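Local coordinates for protein DNA polymerase sliding clamp 3 (Sulfolobus tokodaii, PDB 3AIZ) that forms part of a ring-shaped sliding clamp that encircles DNA and tethers the polymerase and other DNA-processing proteins to it, at residues Thr140-Ile143 against Asp144-Asp148. Sequence-based numbering, arbitrary orientation.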
ATOM      1  N   THR C 140     -13.929  10.523 -20.675  1.00 34.50           N
ATOM      2  CA  THR C 140     -13.692   9.132 -20.307  1.00 35.27           C
ATOM      3  C   THR C 140     -13.234   8.998 -18.855  1.00 38.99           C
ATOM      4  O   THR C 140     -13.688   8.106 -18.138  1.00 38.31           O
ATOM      5  CB  THR C 140     -12.680   8.450 -21.251  1.00 36.11           C
ATOM      6  OG1 THR C 140     -11.484   9.234 -21.328  1.00 36.75           O
ATOM      7  CG2 THR C 140     -13.273   8.299 -22.644  1.00 31.91           C
ATOM      8  N   ASP C 141     -12.341   9.887 -18.425  1.00 36.09           N
ATOM      9  CA  ASP C 141     -11.917   9.925 -17.027  1.00 36.68           C
ATOM     10  C   ASP C 141     -13.131   9.940 -16.107  1.00 38.12           C
ATOM     11  O   ASP C 141     -13.245   9.120 -15.197  1.00 43.33           O
ATOM     12  CB  ASP C 141     -11.051  11.158 -16.754  1.00 39.92           C
ATOM     13  CG  ASP C 141      -9.612  10.976 -17.200  1.00 44.65           C
ATOM     14  OD1 ASP C 141      -9.169   9.816 -17.338  1.00 46.10           O
ATOM     15  OD2 ASP C 141      -8.918  11.996 -17.400  1.00 43.89           O
ATOM     16  N   ILE C 142     -14.037  10.880 -16.353  1.00 37.73           N
ATOM     17  CA  ILE C 142     -15.255  11.004 -15.563  1.00 37.53           C
ATOM     18  C   ILE C 142     -16.095   9.735 -15.652  1.00 37.08           C
ATOM     19  O   ILE C 142     -16.700   9.309 -14.669  1.00 37.76           O
ATOM     20  CB  ILE C 142     -16.089  12.214 -16.020  1.00 37.83           C
ATOM     21  CG1 ILE C 142     -15.310  13.508 -15.777  1.00 34.94           C
ATOM     22  CG2 ILE C 142     -17.431  12.247 -15.301  1.00 35.05           C
ATOM     23  CD1 ILE C 142     -16.059  14.758 -16.173  1.00 41.33           C
ATOM     24  N   ILE C 143     -16.121   9.133 -16.834  1.00 38.51           N
ATOM     25  CA  ILE C 143     -16.857   7.894 -17.048  1.00 38.98           C
ATOM     26  C   ILE C 143     -16.268   6.748 -16.227  1.00 41.89           C
ATOM     27  O   ILE C 143     -17.002   5.970 -15.615  1.00 40.39           O
ATOM     28  CB  ILE C 143     -16.882   7.513 -18.536  1.00 37.22           C
ATOM     29  CG1 ILE C 143     -17.678   8.550 -19.324  1.00 37.79           C
ATOM     30  CG2 ILE C 143     -17.500   6.147 -18.724  1.00 37.93           C
ATOM     31  CD1 ILE C 143     -19.085   8.743 -18.803  1.00 36.63           C
ATOM     32  N   ASP C 144     -14.942   6.650 -16.217  1.00 39.94           N
ATOM     33  CA  ASP C 144     -14.254   5.649 -15.406  1.00 42.65           C
ATOM     34  C   ASP C 144     -14.515   5.890 -13.926  1.00 42.18           C
ATOM     35  O   ASP C 144     -14.695   4.949 -13.153  1.00 44.65           O
ATOM     36  CB  ASP C 144     -12.749   5.666 -15.684  1.00 42.33           C
ATOM     37  CG  ASP C 144     -12.391   5.007 -17.002  1.00 45.73           C
ATOM     38  OD1 ASP C 144     -13.131   4.096 -17.433  1.00 46.73           O
ATOM     39  OD2 ASP C 144     -11.368   5.394 -17.605  1.00 43.50           O
ATOM     40  N   GLU C 145     -14.540   7.160 -13.537  1.00 41.47           N
ATOM     41  CA  GLU C 145     -14.801   7.533 -12.154  1.00 43.94           C
ATOM     42  C   GLU C 145     -16.229   7.167 -11.759  1.00 42.57           C
ATOM     43  O   GLU C 145     -16.493   6.810 -10.611  1.00 42.53           O
ATOM     44  CB  GLU C 145     -14.556   9.027 -11.949  1.00 44.01           C
ATOM     45  CG  GLU C 145     -14.648   9.481 -10.503  1.00 50.46           C
ATOM     46  CD  GLU C 145     -14.283  10.943 -10.333  1.00 65.31           C
ATOM     47  OE1 GLU C 145     -13.809  11.557 -11.313  1.00 60.39           O
ATOM     48  OE2 GLU C 145     -14.470  11.478  -9.219  1.00 72.53           O
ATOM     49  N   ILE C 146     -17.145   7.258 -12.718  1.00 42.92           N
ATOM     50  CA  ILE C 146     -18.535   6.886 -12.482  1.00 42.73           C
ATOM     51  C   ILE C 146     -18.673   5.375 -12.336  1.00 43.68           C
ATOM     52  O   ILE C 146     -19.504   4.889 -11.570  1.00 45.05           O
ATOM     53  CB  ILE C 146     -19.461   7.391 -13.605  1.00 43.48           C
ATOM     54  CG1 ILE C 146     -19.588   8.915 -13.540  1.00 40.77           C
ATOM     55  CG2 ILE C 146     -20.836   6.749 -13.500  1.00 40.37           C
ATOM     56  CD1 ILE C 146     -20.562   9.489 -14.542  1.00 39.50           C
ATOM     57  N   GLU C 147     -17.850   4.634 -13.073  1.00 43.95           N
ATOM     58  CA  GLU C 147     -17.829   3.181 -12.952  1.00 45.67           C
ATOM     59  C   GLU C 147     -17.356   2.772 -11.561  1.00 50.32           C
ATOM     60  O   GLU C 147     -17.899   1.845 -10.960  1.00 50.99           O
ATOM     61  CB  GLU C 147     -16.924   2.560 -14.016  1.00 49.44           C
ATOM     62  CG  GLU C 147     -16.838   1.044 -13.935  1.00 52.32           C
ATOM     63  CD  GLU C 147     -15.737   0.474 -14.810  1.00 64.83           C
ATOM     64  OE1 GLU C 147     -15.193   1.224 -15.648  1.00 63.23           O
ATOM     65  OE2 GLU C 147     -15.416  -0.723 -14.657  1.00 74.10           O
ATOM     66  N   ASP C 148     -16.338   3.465 -11.057  1.00 46.28           N
ATOM     67  CA  ASP C 148     -15.838   3.218  -9.710  1.00 44.48           C
ATOM     68  C   ASP C 148     -16.918   3.501  -8.672  1.00 44.25           C
ATOM     69  O   ASP C 148     -17.086   2.743  -7.717  1.00 46.49           O
ATOM     70  CB  ASP C 148     -14.592   4.060  -9.426  1.00 46.61           C
ATOM     71  CG  ASP C 148     -13.345   3.501 -10.091  1.00 59.20           C
ATOM     72  OD1 ASP C 148     -13.366   2.324 -10.510  1.00 58.78           O
ATOM     73  OD2 ASP C 148     -12.339   4.239 -10.186  1.00 58.83           O
TER
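In the alpha-helix 136-149 of the C-terminal domain of this PCNA-family clamp subunit, residues Thr140-Ile143 and Asp144-Asp148 form consecutive turns, bonded from Thr140 to Asp144 onward. Four i to i+4 backbone bonds join them. Asp144 N gives its hydrogen to Thr140 O at 2.7 Å, almost straight at 163°, while Glu145 N reaches Asp141 O at 2.9 Å. One residue further on, Ile146 N bonds to Ile142 O over 2.9 Å, with a more bent N-H...O angle of 140°, and Glu147 N to Ile143 O closes the series at 3.0 Å.

The side chains sort by face. Ile142 and Ile146, one turn apart, share an apolar face and touch at a single point: Ile142 lies on Ile176 and Leu178 of strand 172-178, Ile146 on Leu165 and Ala167 of strand 162-168. Ile143 turns to Val202 and Val203 of helix 199-203, which Ile146 also reaches at Leu199, so the three isoleucines join this helix to the sheet and to the neighbouring helix.

Asp141 and Asp144 make an acidic pair, OD1 of Asp141 lying 4.9 Å from OD2 of Asp144. Arg209 bridges them, its NH2 in a salt bridge with the former and its NH1 with the latter, which probably offsets their mutual repulsion. With chi1 at -76°, CG of Asp144 stands beside its own backbone N, 3.5 Å from Thr140 O. On the apolar face, the branch methyl CG2 of Ile142 lies 4.2 Å from CD1, the end of the longer arm of Ile146.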